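Local coordinates for A rubisco-like protein (Burkholderia fungorum, PDB 3NWR), which is of unsettled function but belongs to the rubisco-like proteins, relatives of the rubisco large chain that probably act on substrates other than ribulose bisphosphate, at residues L186-V191 against R220-R225; R213-E218 against V232-T237; D238-M243 against F267-S272; L249-G254 against T276-L281. All coordinates share one frame; numbering follows the deposited sequence.

Interaction 1: L186-V191 against R220-R225; sequences LCEAGV and RRYRER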
loop_
_atom_site.group_PDB
_atom_site.type_symbol
_atom_site.label_atom_id
_atom_site.label_comp_id
_atom_site.label_asym_id
_atom_site.label_seq_id
_atom_site.Cartn_x
_atom_site.Cartn_y
_atom_site.Cartn_z
ATOM N N LEU A 186 -13.914 14.835 27.012
ATOM C CA LEU A 186 -13.099 13.623 27.072
ATOM C C LEU A 186 -11.904 13.812 28.015
ATOM O O LEU A 186 -11.558 12.914 28.779
ATOM C CB LEU A 186 -12.632 13.211 25.667
ATOM C CG LEU A 186 -13.739 12.902 24.651
ATOM C CD1 LEU A 186 -13.181 12.631 23.250
ATOM C CD2 LEU A 186 -14.601 11.723 25.129
ATOM N N CYS A 187 -11.278 14.985 27.966
ATOM C CA CYS A 187 -10.209 15.310 28.900
ATOM C C CYS A 187 -10.712 15.219 30.342
ATOM O O CYS A 187 -10.084 14.593 31.192
ATOM C CB CYS A 187 -9.669 16.718 28.642
ATOM S SG CYS A 187 -8.679 16.904 27.135
ATOM N N GLU A 188 -11.846 15.862 30.604
ATOM C CA GLU A 188 -12.416 15.894 31.951
ATOM C C GLU A 188 -12.775 14.494 32.446
ATOM O O GLU A 188 -12.732 14.220 33.651
ATOM C CB GLU A 188 -13.646 16.801 31.988
ATOM C CG GLU A 188 -13.349 18.260 31.670
ATOM C CD GLU A 188 -12.714 19.013 32.825
ATOM O OE1 GLU A 188 -12.598 18.447 33.935
ATOM O OE2 GLU A 188 -12.338 20.187 32.621
ATOM N N ALA A 189 -13.125 13.609 31.518
ATOM C CA ALA A 189 -13.417 12.218 31.868
ATOM C C ALA A 189 -12.159 11.493 32.347
ATOM O O ALA A 189 -12.250 10.480 33.044
ATOM C CB ALA A 189 -14.055 11.471 30.689
ATOM N N GLY A 190 -10.991 12.006 31.973
ATOM C CA GLY A 190 -9.740 11.505 32.519
ATOM C C GLY A 190 -8.841 10.689 31.606
ATOM O O GLY A 190 -7.893 10.064 32.084
ATOM N N VAL A 191 -9.107 10.703 30.302
ATOM C CA VAL A 191 -8.247 9.967 29.369
ATOM C C VAL A 191 -6.868 10.617 29.292
ATOM O O VAL A 191 -6.694 11.774 29.692
ATOM C CB VAL A 191 -8.855 9.889 27.946
ATOM C CG1 VAL A 191 -10.216 9.184 27.984
ATOM C CG2 VAL A 191 -8.978 11.280 27.334
ATOM N N ARG A 220 -4.977 22.867 26.146
ATOM C CA ARG A 220 -4.064 23.712 26.919
ATOM C C ARG A 220 -4.731 24.188 28.206
ATOM O O ARG A 220 -4.143 24.122 29.287
ATOM C CB ARG A 220 -3.587 24.914 26.085
ATOM C CG ARG A 220 -2.675 24.550 24.897
ATOM C CD ARG A 220 -2.064 25.788 24.196
ATOM N NE ARG A 220 -3.068 26.767 23.781
ATOM C CZ ARG A 220 -3.549 26.903 22.544
ATOM N NH1 ARG A 220 -3.115 26.133 21.553
ATOM N NH2 ARG A 220 -4.461 27.835 22.290
ATOM N N ARG A 221 -5.967 24.652 28.095
ATOM C CA ARG A 221 -6.688 25.116 29.271
ATOM C C ARG A 221 -6.941 23.968 30.246
ATOM O O ARG A 221 -6.887 24.154 31.462
ATOM C CB ARG A 221 -8.006 25.777 28.892
ATOM C CG ARG A 221 -8.704 26.344 30.112
ATOM C CD ARG A 221 -10.101 26.858 29.831
ATOM N NE ARG A 221 -10.908 26.845 31.051
ATOM C CZ ARG A 221 -12.176 27.227 31.108
ATOM N NH1 ARG A 221 -12.786 27.662 30.015
ATOM N NH2 ARG A 221 -12.833 27.173 32.255
ATOM N N TYR A 222 -7.212 22.777 29.723
ATOM C CA TYR A 222 -7.414 21.635 30.599
ATOM C C TYR A 222 -6.137 21.305 31.377
ATOM O O TYR A 222 -6.199 21.007 32.566
ATOM C CB TYR A 222 -7.923 20.400 29.841
ATOM C CG TYR A 222 -7.990 19.178 30.727
ATOM C CD1 TYR A 222 -9.010 19.024 31.663
ATOM C CD2 TYR A 222 -7.015 18.190 30.651
ATOM C CE1 TYR A 222 -9.062 17.912 32.478
ATOM C CE2 TYR A 222 -7.059 17.080 31.463
ATOM C CZ TYR A 222 -8.085 16.941 32.374
ATOM O OH TYR A 222 -8.130 15.833 33.192
ATOM N N ARG A 223 -4.986 21.355 30.710
ATOM C CA ARG A 223 -3.715 21.104 31.386
ATOM C C ARG A 223 -3.499 22.125 32.499
ATOM O O ARG A 223 -3.102 21.769 33.609
ATOM C CB ARG A 223 -2.541 21.172 30.405
ATOM C CG ARG A 223 -1.217 20.659 30.977
ATOM C CD ARG A 223 -0.028 21.537 30.550
ATOM N NE ARG A 223 -0.268 22.223 29.287
ATOM C CZ ARG A 223 -0.313 23.546 29.141
ATOM N NH1 ARG A 223 -0.134 24.354 30.182
ATOM N NH2 ARG A 223 -0.546 24.058 27.950
ATOM N N GLU A 224 -3.762 23.391 32.192
ATOM C CA GLU A 224 -3.569 24.474 33.161
ATOM C C GLU A 224 -4.321 24.197 34.449
ATOM O O GLU A 224 -3.773 24.330 35.543
ATOM C CB GLU A 224 -4.079 25.803 32.600
ATOM C CG GLU A 224 -3.245 26.399 31.494
ATOM C CD GLU A 224 -3.919 27.606 30.874
ATOM O OE1 GLU A 224 -4.817 28.179 31.527
ATOM O OE2 GLU A 224 -3.555 27.976 29.736
ATOM N N ARG A 225 -5.590 23.833 34.303
ATOM C CA ARG A 225 -6.486 23.656 35.439
ATOM C C ARG A 225 -6.281 22.341 36.180
ATOM O O ARG A 225 -6.423 22.283 37.401
ATOM C CB ARG A 225 -7.943 23.766 34.983
ATOM C CG ARG A 225 -8.302 25.118 34.392
ATOM C CD ARG A 225 -9.743 25.149 33.915
ATOM N NE ARG A 225 -10.682 24.842 34.992
ATOM C CZ ARG A 225 -11.110 25.729 35.886
ATOM N NH1 ARG A 225 -10.678 26.982 35.839
ATOM N NH2 ARG A 225 -11.966 25.360 36.831
HETATM O O HOH W 1 -9.979 15.449 34.971
#
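Cys-187 lays its CB squarely over one face of the Tyr-222 ring, 3.6 Å from the ring centroid and only 11° off the ring normal, a CH-pi contact with CG and CD2 beneath it. Its sulfur, turned anti to its own carbonyl carbon (chi1 -72°), leads off toward the CD2 side of the ring, and SG meets it obliquely in a Cys sulfur-aromatic contact. Tyr-222 crosses the gap because its CG stands anti to the backbone N (chi1 174°), which carries the hydroxyl to the end of helix 176-189. These are neighbouring helices on the outside of the catalytic TIM barrel, and the first of them ends just here: Gly-190, with positive phi, ends it in a Schellman motif, one bond of which runs from Gly-190 N to Cys-187 O at 2.9 Å. Around the phenol oxygen, Arg-228 supplies a hydrogen bond, and one water lies 2.6 Å from Tyr-222 OH while donating to Glu-188 O. The carboxylate of Glu-188, brought round by a bend at chi2, stands at the ring's edge with its plane nearly perpendicular to the ring; Glu-188 OE2 comes within 3.7 Å of Tyr-222 CD1. That same oxygen is held in a salt bridge by Arg-184, one turn back along the helix.

Interaction 2: R213-E218 against V232-T237; sequences RAVMSE and VAFNIT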
loop_
_atom_site.group_PDB
_atom_site.type_symbol
_atom_site.label_atom_id
_atom_site.label_comp_id
_atom_site.label_asym_id
_atom_site.label_seq_id
_atom_site.Cartn_x
_atom_site.Cartn_y
_atom_site.Cartn_z
ATOM N N ARG A 213 -6.519 24.377 16.010
ATOM C CA ARG A 213 -6.576 25.571 16.850
ATOM C C ARG A 213 -7.654 25.489 17.938
ATOM O O ARG A 213 -7.389 25.788 19.106
ATOM C CB ARG A 213 -6.763 26.825 15.991
ATOM C CG ARG A 213 -5.614 27.106 15.050
ATOM C CD ARG A 213 -5.870 28.397 14.285
ATOM N NE ARG A 213 -4.668 28.861 13.604
ATOM C CZ ARG A 213 -4.432 28.687 12.309
ATOM N NH1 ARG A 213 -5.321 28.064 11.556
ATOM N NH2 ARG A 213 -3.310 29.141 11.767
ATOM N N ALA A 214 -8.863 25.071 17.572
ATOM C CA ALA A 214 -9.949 25.002 18.549
ATOM C C ALA A 214 -9.693 23.935 19.601
ATOM O O ALA A 214 -9.852 24.173 20.795
ATOM C CB ALA A 214 -11.281 24.752 17.866
ATOM N N VAL A 215 -9.296 22.751 19.152
ATOM C CA VAL A 215 -9.034 21.657 20.078
ATOM C C VAL A 215 -7.885 21.956 21.040
ATOM O O VAL A 215 -7.992 21.703 22.242
ATOM C CB VAL A 215 -8.772 20.330 19.324
ATOM C CG1 VAL A 215 -8.245 19.263 20.268
ATOM C CG2 VAL A 215 -10.044 19.855 18.632
ATOM N N MET A 216 -6.783 22.490 20.525
ATOM C CA MET A 216 -5.641 22.749 21.392
ATOM C C MET A 216 -5.939 23.829 22.432
ATOM O O MET A 216 -5.388 23.801 23.528
ATOM C CB MET A 216 -4.379 23.086 20.595
ATOM C CG MET A 216 -3.722 21.871 19.922
ATOM S SD MET A 216 -3.480 20.473 21.044
ATOM C CE MET A 216 -2.552 21.277 22.362
ATOM N N SER A 217 -6.810 24.773 22.092
ATOM C CA SER A 217 -7.228 25.763 23.083
ATOM C C SER A 217 -7.806 25.082 24.316
ATOM O O SER A 217 -7.455 25.422 25.447
ATOM C CB SER A 217 -8.254 26.730 22.501
ATOM O OG SER A 217 -8.598 27.704 23.470
ATOM N N GLU A 218 -8.695 24.120 24.088
ATOM C CA GLU A 218 -9.294 23.361 25.177
ATOM C C GLU A 218 -8.272 22.494 25.898
ATOM O O GLU A 218 -8.266 22.424 27.121
ATOM C CB GLU A 218 -10.457 22.504 24.667
ATOM C CG GLU A 218 -11.658 23.315 24.203
ATOM C CD GLU A 218 -12.442 23.916 25.358
ATOM O OE1 GLU A 218 -12.109 23.640 26.530
ATOM O OE2 GLU A 218 -13.399 24.664 25.083
ATOM N N VAL A 232 -3.188 14.625 21.977
ATOM C CA VAL A 232 -4.159 14.521 20.903
ATOM C C VAL A 232 -3.435 14.174 19.611
ATOM O O VAL A 232 -2.538 14.904 19.162
ATOM C CB VAL A 232 -4.966 15.826 20.710
ATOM C CG1 VAL A 232 -5.935 15.686 19.517
ATOM C CG2 VAL A 232 -5.736 16.171 21.984
ATOM N N ALA A 233 -3.805 13.035 19.037
ATOM C CA ALA A 233 -3.251 12.632 17.756
ATOM C C ALA A 233 -4.132 13.214 16.665
ATOM O O ALA A 233 -5.181 12.660 16.331
ATOM C CB ALA A 233 -3.184 11.106 17.651
ATOM N N PHE A 234 -3.725 14.368 16.142
ATOM C CA PHE A 234 -4.428 14.985 15.023
ATOM C C PHE A 234 -4.088 14.248 13.746
ATOM O O PHE A 234 -2.908 14.070 13.421
ATOM C CB PHE A 234 -4.006 16.449 14.874
ATOM C CG PHE A 234 -4.462 17.316 16.004
ATOM C CD1 PHE A 234 -5.787 17.713 16.088
ATOM C CD2 PHE A 234 -3.574 17.723 16.985
ATOM C CE1 PHE A 234 -6.223 18.524 17.138
ATOM C CE2 PHE A 234 -4.004 18.531 18.049
ATOM C CZ PHE A 234 -5.329 18.928 18.123
ATOM N N ASN A 235 -5.120 13.837 13.012
ATOM C CA ASN A 235 -4.907 13.167 11.740
ATOM C C ASN A 235 -4.540 14.169 10.643
ATOM O O ASN A 235 -5.401 14.886 10.124
ATOM C CB ASN A 235 -6.149 12.365 11.349
ATOM C CG ASN A 235 -5.931 11.551 10.087
ATOM O OD1 ASN A 235 -4.807 11.434 9.608
ATOM N ND2 ASN A 235 -7.005 10.971 9.554
ATOM N N ILE A 236 -3.259 14.215 10.304
ATOM C CA ILE A 236 -2.770 15.178 9.326
ATOM C C ILE A 236 -2.572 14.564 7.947
ATOM O O ILE A 236 -2.075 15.233 7.039
ATOM C CB ILE A 236 -1.446 15.837 9.763
ATOM C CG1 ILE A 236 -0.337 14.786 9.848
ATOM C CG2 ILE A 236 -1.627 16.577 11.100
ATOM C CD1 ILE A 236 1.071 15.375 10.018
ATOM N N THR A 237 -2.970 13.300 7.796
ATOM C CA THR A 237 -2.890 12.602 6.505
ATOM C C THR A 237 -3.271 13.524 5.350
ATOM O O THR A 237 -4.379 14.074 5.338
ATOM C CB THR A 237 -3.835 11.387 6.475
ATOM O OG1 THR A 237 -3.506 10.486 7.543
ATOM C CG2 THR A 237 -3.731 10.652 5.130
#
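With its CG1 anti to the backbone N (chi1 169°), Val-215 presents that methyl to Phe-234, whose ring reaches out from the strand with CG anti to its carbonyl carbon. The two side chains approach from opposite directions, and Val-215 CG1 ends 3.6 Å from Phe-234 CZ, while the valine CB lies near the ring plane at the edge. Met-216 folds back on itself, bent at both chi2 and chi3, and this places its sulfur beside the same outer end of the ring. Met-216 SD is 3.6 Å from Phe-234 CE2 and 89° off the ring normal, an edge-on Met-aromatic contact. From within its own segment Val-232 supports the ring, its CG1 3.5 Å above the plane of Phe-234 and over the centre. The same valine methyl also meets Val-215 CG1 at 4.3 Å, so two valines and a methionine pack about the outer end and one face of the ring. The four touching side chains are buried and apolar, as expected between a barrel strand and the helix before it in the chain. Phe-234 is packed further by Val-250 of helix 240-252, Val-215 rests on Thr-179 and Val-183 of helix 176-189, and strand 233-235 pairs through its backbone with strand 257-261.

Interaction 3: D238-M243 against F267-S272; sequences DDLDAM and FSAIQS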
loop_
_atom_site.group_PDB
_atom_site.type_symbol
_atom_site.label_atom_id
_atom_site.label_comp_id
_atom_site.label_asym_id
_atom_site.label_seq_id
_atom_site.Cartn_x
_atom_site.Cartn_y
_atom_site.Cartn_z
ATOM N N ASP A 238 -2.360 13.686 4.390
ATOM C CA ASP A 238 -2.555 14.591 3.257
ATOM C C ASP A 238 -1.376 14.424 2.315
ATOM O O ASP A 238 -0.438 13.664 2.580
ATOM C CB ASP A 238 -2.591 16.049 3.743
ATOM C CG ASP A 238 -3.485 16.951 2.902
ATOM O OD1 ASP A 238 -3.660 16.714 1.690
ATOM O OD2 ASP A 238 -4.005 17.934 3.470
ATOM N N ASP A 239 -1.423 15.152 1.211
ATOM C CA ASP A 239 -0.260 15.356 0.379
ATOM C C ASP A 239 0.952 15.704 1.261
ATOM O O ASP A 239 0.793 16.352 2.300
ATOM C CB ASP A 239 -0.608 16.491 -0.573
ATOM C CG ASP A 239 0.586 17.130 -1.165
ATOM O OD1 ASP A 239 1.073 16.594 -2.182
ATOM O OD2 ASP A 239 1.018 18.169 -0.619
ATOM N N LEU A 240 2.152 15.258 0.890
ATOM C CA LEU A 240 3.311 15.413 1.785
ATOM C C LEU A 240 3.607 16.865 2.171
ATOM O O LEU A 240 3.784 17.165 3.350
ATOM C CB LEU A 240 4.570 14.755 1.203
ATOM C CG LEU A 240 5.878 14.788 2.017
ATOM C CD1 LEU A 240 6.626 16.133 1.907
ATOM C CD2 LEU A 240 5.653 14.395 3.482
ATOM N N ASP A 241 3.661 17.765 1.193
ATOM C CA ASP A 241 3.939 19.162 1.518
ATOM C C ASP A 241 2.892 19.689 2.497
ATOM O O ASP A 241 3.220 20.408 3.447
ATOM C CB ASP A 241 3.967 20.034 0.263
ATOM C CG ASP A 241 5.145 19.732 -0.640
ATOM O OD1 ASP A 241 6.149 19.167 -0.181
ATOM O OD2 ASP A 241 5.073 20.085 -1.834
ATOM N N ALA A 242 1.631 19.341 2.257
ATOM C CA ALA A 242 0.552 19.759 3.143
ATOM C C ALA A 242 0.712 19.163 4.534
ATOM O O ALA A 242 0.522 19.860 5.536
ATOM C CB ALA A 242 -0.807 19.404 2.555
ATOM N N MET A 243 1.070 17.881 4.608
ATOM C CA MET A 243 1.303 17.248 5.909
ATOM C C MET A 243 2.349 17.963 6.731
ATOM O O MET A 243 2.205 18.085 7.949
ATOM C CB MET A 243 1.706 15.778 5.776
ATOM C CG MET A 243 0.558 14.868 5.454
ATOM S SD MET A 243 0.875 13.164 6.003
ATOM C CE MET A 243 2.190 12.736 4.893
ATOM N N PHE A 267 5.848 4.991 2.453
ATOM C CA PHE A 267 7.144 5.065 3.126
ATOM C C PHE A 267 7.882 6.353 2.759
ATOM O O PHE A 267 8.514 6.969 3.611
ATOM C CB PHE A 267 8.030 3.873 2.752
ATOM C CG PHE A 267 7.477 2.528 3.161
ATOM C CD1 PHE A 267 7.355 2.197 4.507
ATOM C CD2 PHE A 267 7.105 1.586 2.204
ATOM C CE1 PHE A 267 6.861 0.949 4.906
ATOM C CE2 PHE A 267 6.614 0.329 2.579
ATOM C CZ PHE A 267 6.494 0.007 3.939
ATOM N N SER A 268 7.824 6.744 1.484
ATOM C CA SER A 268 8.556 7.923 1.017
ATOM C C SER A 268 8.124 9.186 1.747
ATOM O O SER A 268 8.960 10.010 2.150
ATOM C CB SER A 268 8.344 8.109 -0.493
ATOM O OG SER A 268 8.867 7.001 -1.192
ATOM N N ALA A 269 6.818 9.354 1.906
ATOM C CA ALA A 269 6.287 10.529 2.590
ATOM C C ALA A 269 6.567 10.483 4.083
ATOM O O ALA A 269 6.975 11.487 4.682
ATOM C CB ALA A 269 4.785 10.666 2.351
ATOM N N ILE A 270 6.335 9.329 4.700
ATOM C CA ILE A 270 6.475 9.265 6.149
ATOM C C ILE A 270 7.920 9.440 6.606
ATOM O O ILE A 270 8.175 10.128 7.603
ATOM C CB ILE A 270 5.841 7.988 6.733
ATOM C CG1 ILE A 270 4.333 7.951 6.444
ATOM C CG2 ILE A 270 6.130 7.887 8.233
ATOM C CD1 ILE A 270 3.525 9.131 6.986
ATOM N N GLN A 271 8.871 8.849 5.887
ATOM C CA GLN A 271 10.270 9.019 6.268
ATOM C C GLN A 271 10.661 10.495 6.187
ATOM O O GLN A 271 11.351 11.013 7.071
ATOM C CB GLN A 271 11.204 8.136 5.433
ATOM C CG GLN A 271 12.647 8.264 5.892
ATOM C CD GLN A 271 13.603 7.307 5.218
ATOM O OE1 GLN A 271 13.217 6.493 4.374
ATOM N NE2 GLN A 271 14.869 7.397 5.599
ATOM N N SER A 272 10.193 11.187 5.151
ATOM C CA SER A 272 10.498 12.607 5.023
ATOM C C SER A 272 9.832 13.423 6.137
ATOM O O SER A 272 10.463 14.296 6.728
ATOM C CB SER A 272 10.094 13.131 3.645
ATOM O OG SER A 272 10.988 12.636 2.660
#
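Leu-240 and Met-243 meet Ala-269 where two helices of the TIM-barrel domain begin, in a small buried helix-helix packing. Helix 240-252 starts directly after Asp-239, its N-cap residue, whose OD2 accepts from Ala-242 N at 3.2 Å. Leu-240, in the first turn, can be followed outward. Its CB leaves the backbone in the direction of the other helix, and CG, anti to the backbone N (chi1 -179°), carries the branch across. Of the two methyls it is CD2 that does the touching: it sits 4.0 Å from Ala-269 CB and nearer still to that residue's carbonyl oxygen. Its partner is small enough for the backbones to come close, the CA atoms of Leu-240 and Ala-269 being 5.8 Å apart. One turn on, Met-243 stretches through a nearly extended chi2 and then bends at chi3, which brings its terminal methyl to the same alanine CB that Leu-240 CD2 meets. The second subunit takes a large part in the surroundings: its Arg-275 makes salt bridges to Asp-239 and Asp-241, and its Ser-272 bonds to Asp-239 OD1 and packs on Leu-240. The capping aspartate therefore also serves the dimer interface. Cys-265 of the same chain packs against both Met-243 and Ile-270. Met-243 CE bridges two residues of helix 267-276, lying 4.2 Å from Ala-269 CB and 4.4 Å from Ile-270 CD1.

Interaction 4: L249-G254 against T276-L281; sequences LVEREG and TTPLVL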
loop_
_atom_site.group_PDB
_atom_site.type_symbol
_atom_site.label_atom_id
_atom_site.label_comp_id
_atom_site.label_asym_id
_atom_site.label_seq_id
_atom_site.Cartn_x
_atom_site.Cartn_y
_atom_site.Cartn_z
ATOM N N LEU A 249 1.852 23.422 12.177
ATOM C CA LEU A 249 0.750 24.058 12.904
ATOM C C LEU A 249 0.472 23.354 14.231
ATOM O O LEU A 249 0.304 23.999 15.262
ATOM C CB LEU A 249 -0.529 24.096 12.061
ATOM C CG LEU A 249 -1.754 24.620 12.816
ATOM C CD1 LEU A 249 -1.568 26.101 13.182
ATOM C CD2 LEU A 249 -3.029 24.412 12.020
ATOM N N VAL A 250 0.420 22.022 14.210
ATOM C CA VAL A 250 0.175 21.281 15.440
ATOM C C VAL A 250 1.229 21.648 16.477
ATOM O O VAL A 250 0.901 21.889 17.643
ATOM C CB VAL A 250 0.117 19.747 15.199
ATOM C CG1 VAL A 250 0.061 18.984 16.527
ATOM C CG2 VAL A 250 -1.103 19.395 14.358
ATOM N N GLU A 251 2.489 21.713 16.061
ATOM C CA GLU A 251 3.558 22.077 16.989
ATOM C C GLU A 251 3.391 23.501 17.515
ATOM O O GLU A 251 3.532 23.749 18.721
ATOM C CB GLU A 251 4.939 21.902 16.352
ATOM C CG GLU A 251 6.082 22.279 17.278
ATOM C CD GLU A 251 7.446 22.028 16.670
ATOM O OE1 GLU A 251 7.522 21.559 15.510
ATOM O OE2 GLU A 251 8.453 22.303 17.360
ATOM N N ARG A 252 3.090 24.434 16.617
ATOM C CA ARG A 252 2.928 25.831 17.018
ATOM C C ARG A 252 1.805 26.008 18.032
ATOM O O ARG A 252 1.872 26.869 18.920
ATOM C CB ARG A 252 2.669 26.709 15.794
ATOM C CG ARG A 252 3.918 27.040 15.003
ATOM C CD ARG A 252 3.678 28.224 14.066
ATOM N NE ARG A 252 2.561 27.988 13.154
ATOM C CZ ARG A 252 2.668 27.341 11.995
ATOM N NH1 ARG A 252 3.843 26.862 11.608
ATOM N NH2 ARG A 252 1.604 27.175 11.226
ATOM N N GLU A 253 0.770 25.185 17.904
ATOM C CA GLU A 253 -0.392 25.253 18.779
ATOM C C GLU A 253 -0.208 24.451 20.070
ATOM O O GLU A 253 -1.145 24.306 20.847
ATOM C CB GLU A 253 -1.640 24.806 18.022
ATOM C CG GLU A 253 -2.040 25.775 16.923
ATOM C CD GLU A 253 -2.602 27.075 17.477
ATOM O OE1 GLU A 253 -3.281 27.027 18.521
ATOM O OE2 GLU A 253 -2.370 28.135 16.864
ATOM N N GLY A 254 1.009 23.959 20.299
ATOM C CA GLY A 254 1.328 23.270 21.541
ATOM C C GLY A 254 1.018 21.786 21.573
ATOM O O GLY A 254 0.995 21.168 22.641
ATOM N N THR A 276 11.340 16.048 9.677
ATOM C CA THR A 276 11.037 17.463 9.896
ATOM C C THR A 276 10.081 17.758 11.059
ATOM O O THR A 276 9.913 18.922 11.430
ATOM C CB THR A 276 10.561 18.160 8.597
ATOM O OG1 THR A 276 9.447 17.450 8.046
ATOM C CG2 THR A 276 11.685 18.182 7.576
ATOM N N THR A 277 9.456 16.738 11.641
ATOM C CA THR A 277 8.633 16.987 12.825
ATOM C C THR A 277 9.195 16.364 14.098
ATOM O O THR A 277 9.606 15.200 14.109
ATOM C CB THR A 277 7.167 16.556 12.663
ATOM O OG1 THR A 277 6.432 16.960 13.831
ATOM C CG2 THR A 277 7.061 15.060 12.521
ATOM N N PRO A 278 9.200 17.150 15.182
ATOM C CA PRO A 278 9.659 16.654 16.483
ATOM C C PRO A 278 8.541 16.011 17.296
ATOM O O PRO A 278 8.771 15.641 18.449
ATOM C CB PRO A 278 10.140 17.932 17.175
ATOM C CG PRO A 278 9.243 18.991 16.630
ATOM C CD PRO A 278 8.975 18.606 15.189
ATOM N N LEU A 279 7.355 15.885 16.706
ATOM C CA LEU A 279 6.192 15.352 17.405
ATOM C C LEU A 279 6.196 13.826 17.406
ATOM O O LEU A 279 6.941 13.193 16.661
ATOM C CB LEU A 279 4.903 15.869 16.755
ATOM C CG LEU A 279 4.816 17.392 16.640
ATOM C CD1 LEU A 279 3.637 17.813 15.790
ATOM C CD2 LEU A 279 4.731 17.996 18.036
ATOM N N VAL A 280 5.371 13.250 18.270
ATOM C CA VAL A 280 5.104 11.811 18.236
ATOM C C VAL A 280 4.373 11.477 16.941
ATOM O O VAL A 280 3.424 12.157 16.567
ATOM C CB VAL A 280 4.233 11.408 19.434
ATOM C CG1 VAL A 280 3.854 9.925 19.357
ATOM C CG2 VAL A 280 4.966 11.701 20.736
ATOM N N LEU A 281 4.819 10.416 16.276
ATOM C CA LEU A 281 4.234 9.975 15.017
ATOM C C LEU A 281 3.380 8.738 15.289
ATOM O O LEU A 281 3.908 7.637 15.504
ATOM C CB LEU A 281 5.344 9.645 14.021
ATOM C CG LEU A 281 5.347 10.358 12.678
ATOM C CD1 LEU A 281 6.422 9.747 11.790
ATOM C CD2 LEU A 281 3.979 10.283 12.024
HETATM O O HOH W 2 5.966 19.870 13.865
#
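On the outer layer of the TIM-barrel domain, Val-250 and Glu-251 in the last turns of helix 240-252 meet Pro-278 and Leu-279 in the loop that leads into strand 280-284. Val-250 points at Leu-279, its CG1 anti to the backbone N (chi1 172°), and touches Leu-279 CD1 at 3.8 Å. Leu-279 CD1 lies also near Glu-251 N, so the leucine methyl rests against the helix backbone as well as against a side chain. Both Val-250 and Leu-279 reach Val-258 of strand 257-261, which puts the pair within the layer between sheet and helices. Farther out, Glu-251 is fully extended (chi1 180°, chi2 177°) and passes across Pro-278 at about a right angle. Its carboxylate lies against the proline ring, with Glu-251 OE1 3.3 Å from Pro-278 CG and just as far from CD of that proline. A water ties the same oxygen to the loop: it donates to Glu-251 OE1 at 2.8 Å and stands 2.9 Å from Thr-277 OG1. That hydroxyl oxygen already accepts from Leu-279 N at 3.2 Å, an ST turn that fixes the course of the loop just before the strand. Just beyond Glu-251 the helix ends in a Schellman motif in which Gly-254 N bonds to Glu-251 O. An outer helix thus packs on the loop entering a parallel strand, as in the (beta/alpha) barrel of the rubisco large-chain catalytic domain.

Overall arrangement
Along the chain, interaction 1 opens first, closing a loop from helix 176-189 to helix 208-226. Interaction 2 crosses it, starting on helix 208-226 before interaction 1 has closed and ending at strand 233-235. Interactions 3 and 4 open only after 1 and 2 have closed, and they cross each other: both leave helix 240-252, one for helix 267-276 and the other for the entry to strand 280-284. No contact nests within another. The salt bridge of Arg-220 with Glu-253 links interactions 1 and 4, Met-216 packs on Glu-253 and Gly-254 between 2 and 4, and Ile-236 meets Met-243 between 2 and 3. Successive barrel elements are thereby tied together, with interaction 3 also facing the second subunit.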